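Side-chain contacts in N-acetylmuramoyl-L-alanine amidase (Mycobacteroides abscessus, PDB 7AGL), which probably uses a bound zinc ion to hydrolyse the amide bond between N-acetylmuramic acid and the L-alanine of the peptidoglycan stem peptide: residues R8-D13 with Q64-L69; T58-R63 with T73-G78; R136-M141 with G159-R164; A148-A153 with A204-Q209. All coordinates share one frame; numbering follows the deposited sequence. Where two conformers were deposited one is given.

Interaction 1 (R8-D13 with Q64-L69)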
loop_
_atom_site.group_PDB
_atom_site.type_symbol
_atom_site.label_atom_id
_atom_site.label_comp_id
_atom_site.label_asym_id
_atom_site.label_seq_id
_atom_site.Cartn_x
_atom_site.Cartn_y
_atom_site.Cartn_z
ATOM N N ARG A 8 -11.497 -1.680 -16.149
ATOM C CA ARG A 8 -11.236 -0.743 -15.064
ATOM C C ARG A 8 -9.740 -0.446 -14.984
ATOM O O ARG A 8 -8.907 -1.195 -15.503
ATOM C CB ARG A 8 -11.736 -1.311 -13.731
ATOM C CG ARG A 8 -13.219 -1.644 -13.719
ATOM C CD ARG A 8 -14.059 -0.395 -13.860
ATOM N NE ARG A 8 -14.829 -0.128 -12.649
ATOM C CZ ARG A 8 -15.973 -0.732 -12.338
ATOM N NH1 ARG A 8 -16.489 -1.649 -13.150
ATOM N NH2 ARG A 8 -16.601 -0.426 -11.209
ATOM N N ILE A 9 -9.406 0.658 -14.319
ATOM C CA ILE A 9 -8.030 1.148 -14.205
ATOM C C ILE A 9 -7.608 1.113 -12.743
ATOM O O ILE A 9 -8.265 1.727 -11.892
ATOM C CB ILE A 9 -7.893 2.583 -14.752
ATOM C CG1 ILE A 9 -8.205 2.618 -16.248
ATOM C CG2 ILE A 9 -6.492 3.117 -14.481
ATOM C CD1 ILE A 9 -8.566 3.981 -16.749
ATOM N N VAL A 10 -6.485 0.442 -12.454
ATOM C CA VAL A 10 -5.942 0.374 -11.100
ATOM C C VAL A 10 -4.481 0.817 -11.137
ATOM O O VAL A 10 -3.715 0.351 -11.996
ATOM C CB VAL A 10 -6.069 -1.044 -10.509
ATOM C CG1 VAL A 10 -5.389 -1.135 -9.132
ATOM C CG2 VAL A 10 -7.553 -1.432 -10.418
ATOM N N VAL A 11 -4.092 1.710 -10.207
ATOM C CA VAL A 11 -2.688 2.104 -10.032
ATOM C C VAL A 11 -2.159 1.473 -8.749
ATOM O O VAL A 11 -2.834 1.479 -7.702
ATOM C CB VAL A 11 -2.484 3.638 -10.005
ATOM C CG1 VAL A 11 -0.998 3.973 -9.995
ATOM C CG2 VAL A 11 -3.157 4.290 -11.200
ATOM N N LEU A 12 -0.945 0.923 -8.833
ATOM C CA LEU A 12 -0.321 0.194 -7.732
ATOM C C LEU A 12 0.936 0.921 -7.297
ATOM O O LEU A 12 1.755 1.298 -8.143
ATOM C CB LEU A 12 0.036 -1.233 -8.165
ATOM C CG LEU A 12 -1.137 -2.096 -8.632
ATOM C CD1 LEU A 12 -0.632 -3.410 -9.233
ATOM C CD2 LEU A 12 -2.073 -2.373 -7.461
ATOM N N ASP A 13 1.105 1.101 -5.986
ATOM C CA ASP A 13 2.261 1.835 -5.458
ATOM C C ASP A 13 3.076 0.948 -4.523
ATOM O O ASP A 13 2.682 0.752 -3.356
ATOM C CB ASP A 13 1.782 3.092 -4.719
ATOM C CG ASP A 13 2.885 3.750 -3.909
ATOM O OD1 ASP A 13 3.996 3.865 -4.459
ATOM O OD2 ASP A 13 2.615 4.150 -2.747
ATOM N N GLN A 64 0.459 -8.514 -12.378
ATOM C CA GLN A 64 0.304 -9.627 -13.304
ATOM C C GLN A 64 -1.087 -10.249 -13.201
ATOM O O GLN A 64 -1.711 -10.564 -14.225
ATOM C CB GLN A 64 1.392 -10.662 -13.023
ATOM C CG GLN A 64 1.492 -11.786 -14.037
ATOM C CD GLN A 64 2.459 -12.869 -13.588
ATOM O OE1 GLN A 64 2.902 -12.885 -12.432
ATOM N NE2 GLN A 64 2.791 -13.785 -14.498
ATOM N N GLN A 65 -1.588 -10.432 -11.975
ATOM C CA GLN A 65 -2.908 -11.027 -11.796
ATOM C C GLN A 65 -4.002 -10.106 -12.323
ATOM O O GLN A 65 -4.944 -10.565 -12.981
ATOM C CB GLN A 65 -3.133 -11.350 -10.318
ATOM C CG GLN A 65 -2.144 -12.362 -9.741
ATOM C CD GLN A 65 -2.284 -12.526 -8.234
ATOM O OE1 GLN A 65 -3.377 -12.398 -7.681
ATOM N NE2 GLN A 65 -1.176 -12.813 -7.567
ATOM N N LEU A 66 -3.886 -8.800 -12.057
ATOM C CA LEU A 66 -4.890 -7.856 -12.545
ATOM C C LEU A 66 -4.901 -7.804 -14.065
ATOM O O LEU A 66 -5.973 -7.774 -14.683
ATOM C CB LEU A 66 -4.645 -6.453 -11.974
ATOM C CG LEU A 66 -4.934 -6.287 -10.480
ATOM C CD1 LEU A 66 -4.447 -4.918 -10.019
ATOM C CD2 LEU A 66 -6.437 -6.480 -10.215
ATOM N N THR A 67 -3.722 -7.804 -14.689
ATOM C CA THR A 67 -3.678 -7.800 -16.151
ATOM C C THR A 67 -4.381 -9.029 -16.719
ATOM O O THR A 67 -5.118 -8.937 -17.714
ATOM C CB THR A 67 -2.225 -7.730 -16.640
ATOM O OG1 THR A 67 -1.643 -6.469 -16.265
ATOM C CG2 THR A 67 -2.161 -7.882 -18.147
ATOM N N GLN A 68 -4.186 -10.188 -16.091
ATOM C CA GLN A 68 -4.863 -11.392 -16.568
ATOM C C GLN A 68 -6.379 -11.266 -16.455
ATOM O O GLN A 68 -7.119 -11.917 -17.209
ATOM C CB GLN A 68 -4.349 -12.607 -15.793
ATOM C CG GLN A 68 -4.881 -13.930 -16.302
ATOM C CD GLN A 68 -4.263 -15.123 -15.593
ATOM O OE1 GLN A 68 -3.327 -14.974 -14.805
ATOM N NE2 GLN A 68 -4.787 -16.318 -15.871
ATOM N N LEU A 69 -6.868 -10.438 -15.529
ATOM C CA LEU A 69 -8.303 -10.197 -15.412
ATOM C C LEU A 69 -8.804 -9.109 -16.355
ATOM O O LEU A 69 -9.990 -8.765 -16.304
ATOM C CB LEU A 69 -8.658 -9.814 -13.974
ATOM C CG LEU A 69 -8.446 -10.884 -12.913
ATOM C CD1 LEU A 69 -8.667 -10.285 -11.547
ATOM C CD2 LEU A 69 -9.397 -12.044 -13.133
#

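Interaction 2 (T58-R63 with T73-G78)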
loop_
_atom_site.group_PDB
_atom_site.type_symbol
_atom_site.label_atom_id
_atom_site.label_comp_id
_atom_site.label_asym_id
_atom_site.label_seq_id
_atom_site.Cartn_x
_atom_site.Cartn_y
_atom_site.Cartn_z
ATOM N N THR A 58 5.829 -7.846 -4.396
ATOM C CA THR A 58 4.409 -8.134 -4.232
ATOM C C THR A 58 3.568 -7.365 -5.241
ATOM O O THR A 58 2.618 -7.922 -5.804
ATOM C CB THR A 58 3.981 -7.837 -2.801
ATOM O OG1 THR A 58 4.799 -8.629 -1.928
ATOM C CG2 THR A 58 2.503 -8.220 -2.597
ATOM N N VAL A 59 3.905 -6.093 -5.497
ATOM C CA VAL A 59 3.170 -5.320 -6.498
ATOM C C VAL A 59 3.307 -5.953 -7.883
ATOM O O VAL A 59 2.342 -5.985 -8.652
ATOM C CB VAL A 59 3.621 -3.847 -6.484
ATOM C CG1 VAL A 59 3.217 -3.141 -7.787
ATOM C CG2 VAL A 59 2.991 -3.154 -5.244
ATOM N N LEU A 60 4.495 -6.464 -8.230
ATOM C CA LEU A 60 4.628 -7.108 -9.542
ATOM C C LEU A 60 3.653 -8.275 -9.681
ATOM O O LEU A 60 3.076 -8.493 -10.755
ATOM C CB LEU A 60 6.062 -7.595 -9.778
ATOM C CG LEU A 60 7.144 -6.515 -9.848
ATOM C CD1 LEU A 60 8.477 -7.164 -10.163
ATOM C CD2 LEU A 60 6.791 -5.482 -10.900
ATOM N N LEU A 61 3.451 -9.030 -8.600
ATOM C CA LEU A 61 2.527 -10.156 -8.649
ATOM C C LEU A 61 1.083 -9.680 -8.729
ATOM O O LEU A 61 0.274 -10.256 -9.468
ATOM C CB LEU A 61 2.736 -11.059 -7.428
ATOM C CG LEU A 61 4.118 -11.704 -7.322
ATOM C CD1 LEU A 61 4.240 -12.389 -5.971
ATOM C CD2 LEU A 61 4.360 -12.706 -8.461
ATOM N N ILE A 62 0.739 -8.629 -7.971
ATOM C CA ILE A 62 -0.595 -8.035 -8.081
ATOM C C ILE A 62 -0.860 -7.581 -9.512
ATOM O O ILE A 62 -1.924 -7.865 -10.085
ATOM C CB ILE A 62 -0.752 -6.863 -7.093
ATOM C CG1 ILE A 62 -0.673 -7.366 -5.648
ATOM C CG2 ILE A 62 -2.084 -6.171 -7.320
ATOM C CD1 ILE A 62 -0.508 -6.240 -4.639
ATOM N N ARG A 63 0.103 -6.864 -10.108
ATOM C CA ARG A 63 -0.082 -6.332 -11.460
ATOM C C ARG A 63 -0.342 -7.452 -12.452
ATOM O O ARG A 63 -1.257 -7.369 -13.278
ATOM C CB ARG A 63 1.139 -5.520 -11.915
ATOM C CG ARG A 63 0.807 -4.667 -13.159
ATOM C CD ARG A 63 1.731 -4.815 -14.391
ATOM N NE ARG A 63 2.374 -6.116 -14.571
ATOM C CZ ARG A 63 2.060 -7.015 -15.507
ATOM N NH1 ARG A 63 1.077 -6.790 -16.367
ATOM N NH2 ARG A 63 2.741 -8.157 -15.583
ATOM N N THR A 73 -3.518 -1.382 -15.784
ATOM C CA THR A 73 -2.703 -1.155 -14.593
ATOM C C THR A 73 -1.570 -0.177 -14.863
ATOM O O THR A 73 -1.097 -0.023 -15.989
ATOM C CB THR A 73 -2.082 -2.455 -14.047
ATOM O OG1 THR A 73 -1.242 -3.036 -15.053
ATOM C CG2 THR A 73 -3.173 -3.464 -13.647
ATOM N N ALA A 74 -1.113 0.452 -13.783
ATOM C CA ALA A 74 0.087 1.270 -13.797
ATOM C C ALA A 74 0.737 1.170 -12.427
ATOM O O ALA A 74 0.117 0.728 -11.454
ATOM C CB ALA A 74 -0.223 2.732 -14.153
ATOM N N MET A 75 2.005 1.573 -12.366
ATOM C CA MET A 75 2.785 1.559 -11.142
ATOM C C MET A 75 3.424 2.925 -10.948
ATOM O O MET A 75 3.591 3.694 -11.900
ATOM C CB MET A 75 3.883 0.479 -11.174
ATOM C CG MET A 75 3.339 -0.944 -11.268
ATOM S SD MET A 75 4.666 -2.171 -11.240
ATOM C CE MET A 75 5.772 -1.594 -12.539
ATOM N N THR A 76 3.793 3.213 -9.699
ATOM C CA THR A 76 4.411 4.484 -9.331
ATOM C C THR A 76 5.937 4.451 -9.356
ATOM O O THR A 76 6.563 5.497 -9.145
ATOM C CB THR A 76 3.982 4.902 -7.928
ATOM O OG1 THR A 76 4.288 3.822 -7.032
ATOM C CG2 THR A 76 2.495 5.204 -7.885
ATOM N N ARG A 77 6.555 3.291 -9.568
ATOM C CA ARG A 77 7.994 3.261 -9.808
ATOM C C ARG A 77 8.319 2.093 -10.721
ATOM O O ARG A 77 7.512 1.180 -10.908
ATOM C CB ARG A 77 8.811 3.168 -8.508
ATOM C CG ARG A 77 8.593 1.911 -7.679
ATOM C CD ARG A 77 9.560 1.915 -6.524
ATOM N NE ARG A 77 9.171 1.106 -5.360
ATOM C CZ ARG A 77 9.901 0.127 -4.835
ATOM N NH1 ARG A 77 11.041 -0.288 -5.410
ATOM N NH2 ARG A 77 9.476 -0.466 -3.731
ATOM N N GLY A 78 9.522 2.146 -11.295
ATOM C CA GLY A 78 9.933 1.239 -12.347
ATOM C C GLY A 78 11.096 0.330 -12.000
ATOM O O GLY A 78 11.553 -0.436 -12.854
#

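Interaction 3 (R136-M141 with G159-R164)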
loop_
_atom_site.group_PDB
_atom_site.type_symbol
_atom_site.label_atom_id
_atom_site.label_comp_id
_atom_site.label_asym_id
_atom_site.label_seq_id
_atom_site.Cartn_x
_atom_site.Cartn_y
_atom_site.Cartn_z
ATOM N N ARG A 136 -15.556 2.567 2.068
ATOM C CA ARG A 136 -16.030 1.285 1.547
ATOM C C ARG A 136 -14.876 0.456 0.982
ATOM O O ARG A 136 -14.823 -0.762 1.194
ATOM C CB ARG A 136 -17.116 1.510 0.492
ATOM C CG ARG A 136 -17.538 0.251 -0.277
ATOM C CD ARG A 136 -18.783 0.479 -1.137
ATOM N NE ARG A 136 -18.870 1.842 -1.659
ATOM C CZ ARG A 136 -18.529 2.209 -2.894
ATOM N NH1 ARG A 136 -18.077 1.310 -3.763
ATOM N NH2 ARG A 136 -18.646 3.486 -3.262
ATOM N N PHE A 137 -13.941 1.097 0.266
ATOM C CA PHE A 137 -12.755 0.390 -0.225
ATOM C C PHE A 137 -11.970 -0.208 0.933
ATOM O O PHE A 137 -11.573 -1.380 0.892
ATOM C CB PHE A 137 -11.879 1.351 -1.045
ATOM C CG PHE A 137 -10.826 0.674 -1.901
ATOM C CD1 PHE A 137 -10.828 -0.705 -2.108
ATOM C CD2 PHE A 137 -9.824 1.433 -2.498
ATOM C CE1 PHE A 137 -9.848 -1.307 -2.906
ATOM C CE2 PHE A 137 -8.856 0.847 -3.284
ATOM C CZ PHE A 137 -8.860 -0.523 -3.490
ATOM N N ALA A 138 -11.743 0.587 1.984
ATOM C CA ALA A 138 -10.961 0.115 3.126
ATOM C C ALA A 138 -11.622 -1.089 3.799
ATOM O O ALA A 138 -10.958 -2.091 4.084
ATOM C CB ALA A 138 -10.771 1.250 4.133
ATOM N N LYS A 139 -12.931 -0.996 4.084
ATOM C CA LYS A 139 -13.635 -2.102 4.734
ATOM C C LYS A 139 -13.659 -3.336 3.844
ATOM O O LYS A 139 -13.494 -4.465 4.325
ATOM C CB LYS A 139 -15.052 -1.666 5.093
ATOM C CG LYS A 139 -15.098 -0.591 6.152
ATOM C CD LYS A 139 -16.533 -0.196 6.467
ATOM C CE LYS A 139 -16.574 0.902 7.516
ATOM N NZ LYS A 139 -17.967 1.189 7.961
ATOM N N THR A 140 -13.871 -3.135 2.539
ATOM C CA THR A 140 -13.910 -4.254 1.600
ATOM C C THR A 140 -12.561 -4.957 1.522
ATOM O O THR A 140 -12.489 -6.195 1.560
ATOM C CB THR A 140 -14.333 -3.747 0.225
ATOM O OG1 THR A 140 -15.707 -3.318 0.288
ATOM C CG2 THR A 140 -14.191 -4.857 -0.817
ATOM N N MET A 141 -11.485 -4.172 1.431
ATOM C CA MET A 141 -10.130 -4.721 1.442
ATOM C C MET A 141 -9.849 -5.487 2.731
ATOM O O MET A 141 -9.348 -6.617 2.701
ATOM C CB MET A 141 -9.118 -3.586 1.260
ATOM C CG MET A 141 -7.678 -4.049 1.209
ATOM S SD MET A 141 -7.298 -5.199 -0.139
ATOM C CE MET A 141 -7.374 -4.172 -1.602
ATOM N N GLY A 159 -9.307 -3.969 14.235
ATOM C CA GLY A 159 -9.811 -5.008 13.350
ATOM C C GLY A 159 -9.250 -4.943 11.944
ATOM O O GLY A 159 -9.952 -5.285 10.984
ATOM N N GLY A 160 -7.992 -4.538 11.794
ATOM C CA GLY A 160 -7.392 -4.450 10.479
ATOM C C GLY A 160 -7.663 -3.170 9.726
ATOM O O GLY A 160 -7.317 -3.090 8.532
ATOM N N LEU A 161 -8.247 -2.161 10.384
ATOM C CA LEU A 161 -8.510 -0.855 9.786
ATOM C C LEU A 161 -7.785 0.233 10.564
ATOM O O LEU A 161 -7.734 0.195 11.794
ATOM C CB LEU A 161 -10.018 -0.537 9.789
ATOM C CG LEU A 161 -10.868 -1.245 8.744
ATOM C CD1 LEU A 161 -12.363 -0.912 8.937
ATOM C CD2 LEU A 161 -10.410 -0.851 7.358
ATOM N N TYR A 162 -7.303 1.256 9.865
ATOM C CA TYR A 162 -6.632 2.356 10.559
ATOM C C TYR A 162 -6.906 3.639 9.790
ATOM O O TYR A 162 -6.347 3.836 8.711
ATOM C CB TYR A 162 -5.139 2.080 10.666
ATOM C CG TYR A 162 -4.385 2.927 11.668
ATOM C CD1 TYR A 162 -5.046 3.656 12.650
ATOM C CD2 TYR A 162 -3.007 2.992 11.632
ATOM C CE1 TYR A 162 -4.335 4.429 13.567
ATOM C CE2 TYR A 162 -2.293 3.764 12.532
ATOM C CZ TYR A 162 -2.957 4.471 13.496
ATOM O OH TYR A 162 -2.223 5.222 14.384
ATOM N N GLY A 163 -7.769 4.495 10.332
ATOM C CA GLY A 163 -8.014 5.801 9.740
ATOM C C GLY A 163 -7.000 6.793 10.266
ATOM O O GLY A 163 -6.723 6.833 11.468
ATOM N N ARG A 164 -6.439 7.593 9.366
ATOM C CA ARG A 164 -5.381 8.476 9.826
ATOM C C ARG A 164 -5.256 9.675 8.904
ATOM O O ARG A 164 -5.707 9.656 7.757
ATOM C CB ARG A 164 -4.060 7.730 9.910
ATOM C CG ARG A 164 -3.649 7.140 8.582
ATOM C CD ARG A 164 -2.682 6.025 8.853
ATOM N NE ARG A 164 -1.432 6.553 9.397
ATOM C CZ ARG A 164 -0.380 5.788 9.665
ATOM N NH1 ARG A 164 -0.463 4.485 9.449
ATOM N NH2 ARG A 164 0.744 6.315 10.135
#

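Interaction 4 (A148-A153 with A204-Q209)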
loop_
_atom_site.group_PDB
_atom_site.type_symbol
_atom_site.label_atom_id
_atom_site.label_comp_id
_atom_site.label_asym_id
_atom_site.label_seq_id
_atom_site.Cartn_x
_atom_site.Cartn_y
_atom_site.Cartn_z
ATOM N N ALA A 148 -9.321 -14.277 3.172
ATOM C CA ALA A 148 -8.224 -15.037 2.578
ATOM C C ALA A 148 -7.355 -15.743 3.617
ATOM O O ALA A 148 -6.420 -16.459 3.230
ATOM C CB ALA A 148 -7.353 -14.114 1.713
ATOM N N GLY A 149 -7.632 -15.572 4.910
ATOM C CA GLY A 149 -6.869 -16.205 5.963
ATOM C C GLY A 149 -5.778 -15.354 6.581
ATOM O O GLY A 149 -5.067 -15.845 7.472
ATOM N N LEU A 150 -5.621 -14.106 6.142
ATOM C CA LEU A 150 -4.691 -13.183 6.779
ATOM C C LEU A 150 -5.260 -12.686 8.110
ATOM O O LEU A 150 -6.474 -12.633 8.319
ATOM C CB LEU A 150 -4.391 -12.006 5.848
ATOM C CG LEU A 150 -3.796 -12.433 4.500
ATOM C CD1 LEU A 150 -3.462 -11.231 3.660
ATOM C CD2 LEU A 150 -2.570 -13.355 4.684
ATOM N N THR A 151 -4.366 -12.344 9.024
ATOM C CA THR A 151 -4.728 -11.942 10.378
ATOM C C THR A 151 -4.761 -10.428 10.474
ATOM O O THR A 151 -3.767 -9.783 10.122
ATOM C CB THR A 151 -3.709 -12.479 11.381
ATOM O OG1 THR A 151 -3.649 -13.903 11.292
ATOM C CG2 THR A 151 -4.076 -12.082 12.803
ATOM N N PRO A 152 -5.835 -9.807 10.955
ATOM C CA PRO A 152 -5.775 -8.363 11.207
ATOM C C PRO A 152 -4.729 -8.056 12.261
ATOM O O PRO A 152 -4.586 -8.788 13.245
ATOM C CB PRO A 152 -7.189 -8.022 11.692
ATOM C CG PRO A 152 -8.037 -9.106 11.109
ATOM C CD PRO A 152 -7.182 -10.345 11.203
ATOM N N ALA A 153 -3.994 -6.964 12.040
ATOM C CA ALA A 153 -2.866 -6.602 12.891
ATOM C C ALA A 153 -3.225 -6.696 14.368
ATOM O O ALA A 153 -4.249 -6.166 14.814
ATOM C CB ALA A 153 -2.390 -5.180 12.567
ATOM N N ALA A 204 -0.487 -11.237 -2.573
ATOM C CA ALA A 204 -0.954 -10.567 -3.782
ATOM C C ALA A 204 -2.354 -11.035 -4.156
ATOM O O ALA A 204 -3.204 -10.215 -4.521
ATOM C CB ALA A 204 0.026 -10.813 -4.936
ATOM N N GLN A 205 -2.601 -12.352 -4.097
ATOM C CA GLN A 205 -3.924 -12.881 -4.438
ATOM C C GLN A 205 -4.993 -12.272 -3.552
ATOM O O GLN A 205 -6.096 -11.952 -4.018
ATOM C CB GLN A 205 -3.938 -14.400 -4.294
ATOM C CG GLN A 205 -3.096 -15.114 -5.309
ATOM C CD GLN A 205 -3.108 -16.600 -5.072
ATOM O OE1 GLN A 205 -4.180 -17.214 -4.977
ATOM N NE2 GLN A 205 -1.921 -17.192 -4.949
ATOM N N ALA A 206 -4.677 -12.100 -2.266
ATOM C CA ALA A 206 -5.651 -11.560 -1.324
ATOM C C ALA A 206 -5.954 -10.101 -1.634
ATOM O O ALA A 206 -7.118 -9.690 -1.617
ATOM C CB ALA A 206 -5.132 -11.710 0.106
ATOM N N VAL A 207 -4.915 -9.309 -1.924
ATOM C CA VAL A 207 -5.128 -7.924 -2.335
ATOM C C VAL A 207 -5.978 -7.870 -3.596
ATOM O O VAL A 207 -6.909 -7.056 -3.700
ATOM C CB VAL A 207 -3.774 -7.221 -2.524
ATOM C CG1 VAL A 207 -3.951 -5.838 -3.176
ATOM C CG2 VAL A 207 -3.070 -7.106 -1.164
ATOM N N VAL A 208 -5.675 -8.730 -4.577
ATOM C CA VAL A 208 -6.466 -8.756 -5.803
ATOM C C VAL A 208 -7.930 -9.067 -5.494
ATOM O O VAL A 208 -8.834 -8.444 -6.055
ATOM C CB VAL A 208 -5.864 -9.752 -6.813
ATOM C CG1 VAL A 208 -6.843 -10.029 -7.946
ATOM C CG2 VAL A 208 -4.559 -9.186 -7.373
ATOM N N GLN A 209 -8.188 -10.028 -4.600
ATOM C CA GLN A 209 -9.571 -10.312 -4.215
ATOM C C GLN A 209 -10.253 -9.073 -3.641
ATOM O O GLN A 209 -11.425 -8.807 -3.932
ATOM C CB GLN A 209 -9.617 -11.473 -3.216
ATOM C CG GLN A 209 -9.423 -12.814 -3.888
ATOM C CD GLN A 209 -9.143 -13.948 -2.918
ATOM O OE1 GLN A 209 -8.943 -13.738 -1.722
ATOM N NE2 GLN A 209 -9.123 -15.164 -3.441
#

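Interaction 1 (R8-D13 with Q64-L69)
Asp13 OD1 is gripped by a salt bridge from Arg90 NH1 and a hydrogen bond with Thr76 OG1, next along the strand from Leu12, which with Val10 meets Leu66 of helix 51-68. Strand 9-14 opens a beta-alpha-beta crossover: the chain runs through a small two-stranded insertion, along helix 51-68 and back into parallel strand 72-75. The second carboxylate oxygen, Asp13 OD2, bonds Ser104 OG, so both oxygens are satisfied on the side of the strand turned from the helix.

On the helix-facing side the contact is wholly apolar. Leu66 puts a single methyl, CD1, over the strand and touches both neighbours with it. Val10 lies across it at roughly a right angle, CG1 anti to the backbone N (chi1 175°) and thereby aimed at the leucine, whereas Leu12 and Leu66 come tip to tip. All three residues are buried. Leu66 also packs on Thr73 of the next strand, and Leu12 on Val59 and Ile62 one to two helical turns earlier, which extends this hydrophobic seam along the helix. The nearest atoms are Val10 CG1 and Leu66 CD1, 4.0 Å apart, with Leu12 CD1 at 4.2 Å from the same Leu66 CD1.

Interaction 2 (T58-R63 with T73-G78)
With CG anti to the carbonyl carbon and the chain extended at chi2 (-178°), Met75 puts its SD against the helix, while a CG anti to the backbone N in Arg63 (chi1 -165°) shapes the other end of this contact, which seats the middle of helix 51-68 against strand 72-75 at the edge of the sheet. These are the helix and closing strand of a beta-alpha-beta crossover, and their short segments run nearly antiparallel, at 166°, with axes 9.8 Å apart.

At one end the thioether of Met75 is the shared surface. Its SD meets Val59 CG1 at 3.9 Å. The two side chains slide past each other in opposite directions, and Val59 CG1 also lies 4.1 Å from Met75 CG. Leu60 arrives at about a right angle to the methionine; although its CB starts off away from the strand, its CD2 comes back to within 3.9 Å of Met75 SD. Sulfur is thus touched by methyls from two successive helical residues. Val59 continues inward onto Leu12 and Pro14, while Leu60 stays nearer the surface.

At the other end Arg63 uses its aliphatic part and not its charge. Two conformers of Arg63 were deposited; in the one described, the chain bends beyond CG and crosses Thr73 at about a right angle. Thr73 turns its hydroxyl toward the methylenes, and in this conformer the approach is close: Thr73 OG1 lies 3.2 Å from Arg63 CG and 3.5 Å from Arg63 CD.

Interaction 3 (R136-M141 with G159-R164)
Leu161 reaches helix 132-147 with both of its methyls, each on a different residue. CD2 lies over the backbone of Ala138, 3.5 Å from Ala138 O. The side chains meet there too, with Leu161 CD2 3.9 Å from Ala138 CB. Leu161 CD1 touches the aliphatic start of Lys139, 3.9 Å from Lys139 CG, where the two side chains cross at about a right angle. Lys139 is extended beyond CG, which leads its ammonium group away from the leucine to the exposed side of the helix.

One shell further out, the methyl of Ala138 also packs on Val119, Tyr121 and Val178 of neighbouring strands. Within the helix, Thr140 OG1 bonds back to Arg136 O at 2.9 Å from above the carbonyl plane, 35° out of it, while Thr140 N reaches the same oxygen from the opposite face. Beyond Leu161 the strand is held by backbone hydrogen bonds to strand 118-122. At its end Arg164 NE forms a salt bridge with Asp166 OD1 and Arg164 NH1 a hydrogen bond with Asn120 OD1, with Tyr162 CE2 3.6 Å above one face of the guanidinium, offset toward its rim. Strand 118-122, helix 132-147 and the parallel edge strand 161-164 together form a beta-alpha-beta crossover, and Leu161 is where its last strand meets the helix.

Interaction 4 (A148-A153 with A204-Q209)
Apolar contact between Ala148, Leu150 and the methyl of Ala206 makes up most of this junction. Ala148 CB and Ala206 CB stand 3.6 Å apart, a close meeting of two small side chains; the CA atoms of Ala148 and Ala206 are 5.8 Å apart. Leu150 approaches the same methyl from further along the loop, its CD1 4.0 Å from Ala206 CB. The leucine's CG is anti to its carbonyl carbon (chi1 -58°), which turns the branched end toward the helix. Leu145, on the last turn of helix 132-147, packs on both Leu150 and Ala206, and Phe117 adds a further apolar neighbour to Leu150.

The loop comes to this position through the end of helix 132-147. Gly149 is the first residue to leave helical geometry, and with its positive phi of 96° and two hydrogen bonds back into the last turn it forms a Schellman motif. Ala148 sits just before this reversal and Leu150 just after it, and both point their CB toward helix 197-215, the C-terminal helix that packs between helices 51-68 and 132-147 in one layer against the sheet. Further on, Thr151 and Ala153 are tied to Phe117 by backbone hydrogen bonds.

One polar side chain, Gln209, meets the junction at its margin without bonding across it. Gln209, one turn after Ala206, extends its chain beyond CG beside Ala148, where the contact is van der Waals in kind. Of the Gln209 amide, the oxygen is the atom that reaches the loop, with OE1 3.8 Å from Ala148 CB.

How the interactions relate
Interactions 1 and 2 share helix 51-68 and set it against neighbouring strands, 9-14 and 72-75, which are joined by a backbone hydrogen bond from Leu12 N to Ala74 O (2.8 Å). Helix 197-215, used by interaction 4, touches both interaction 2 and interaction 3: Ile62 CG1 of interaction 2 lies 3.6 Å from Ala204 CB, and Met141 CE of interaction 3 lies 3.6 Å from Val207 O. Interactions 3 and 4 also meet where Pro152 CB is 3.6 Å from Gly160 N, whereas interactions 2 and 3, about 21 Å apart between centres, do not touch. The zinc ion, bound by His16, Glu51 and His106, is about 11 Å from the side chain of Val59; Glu51 begins the helix of interactions 1 and 2.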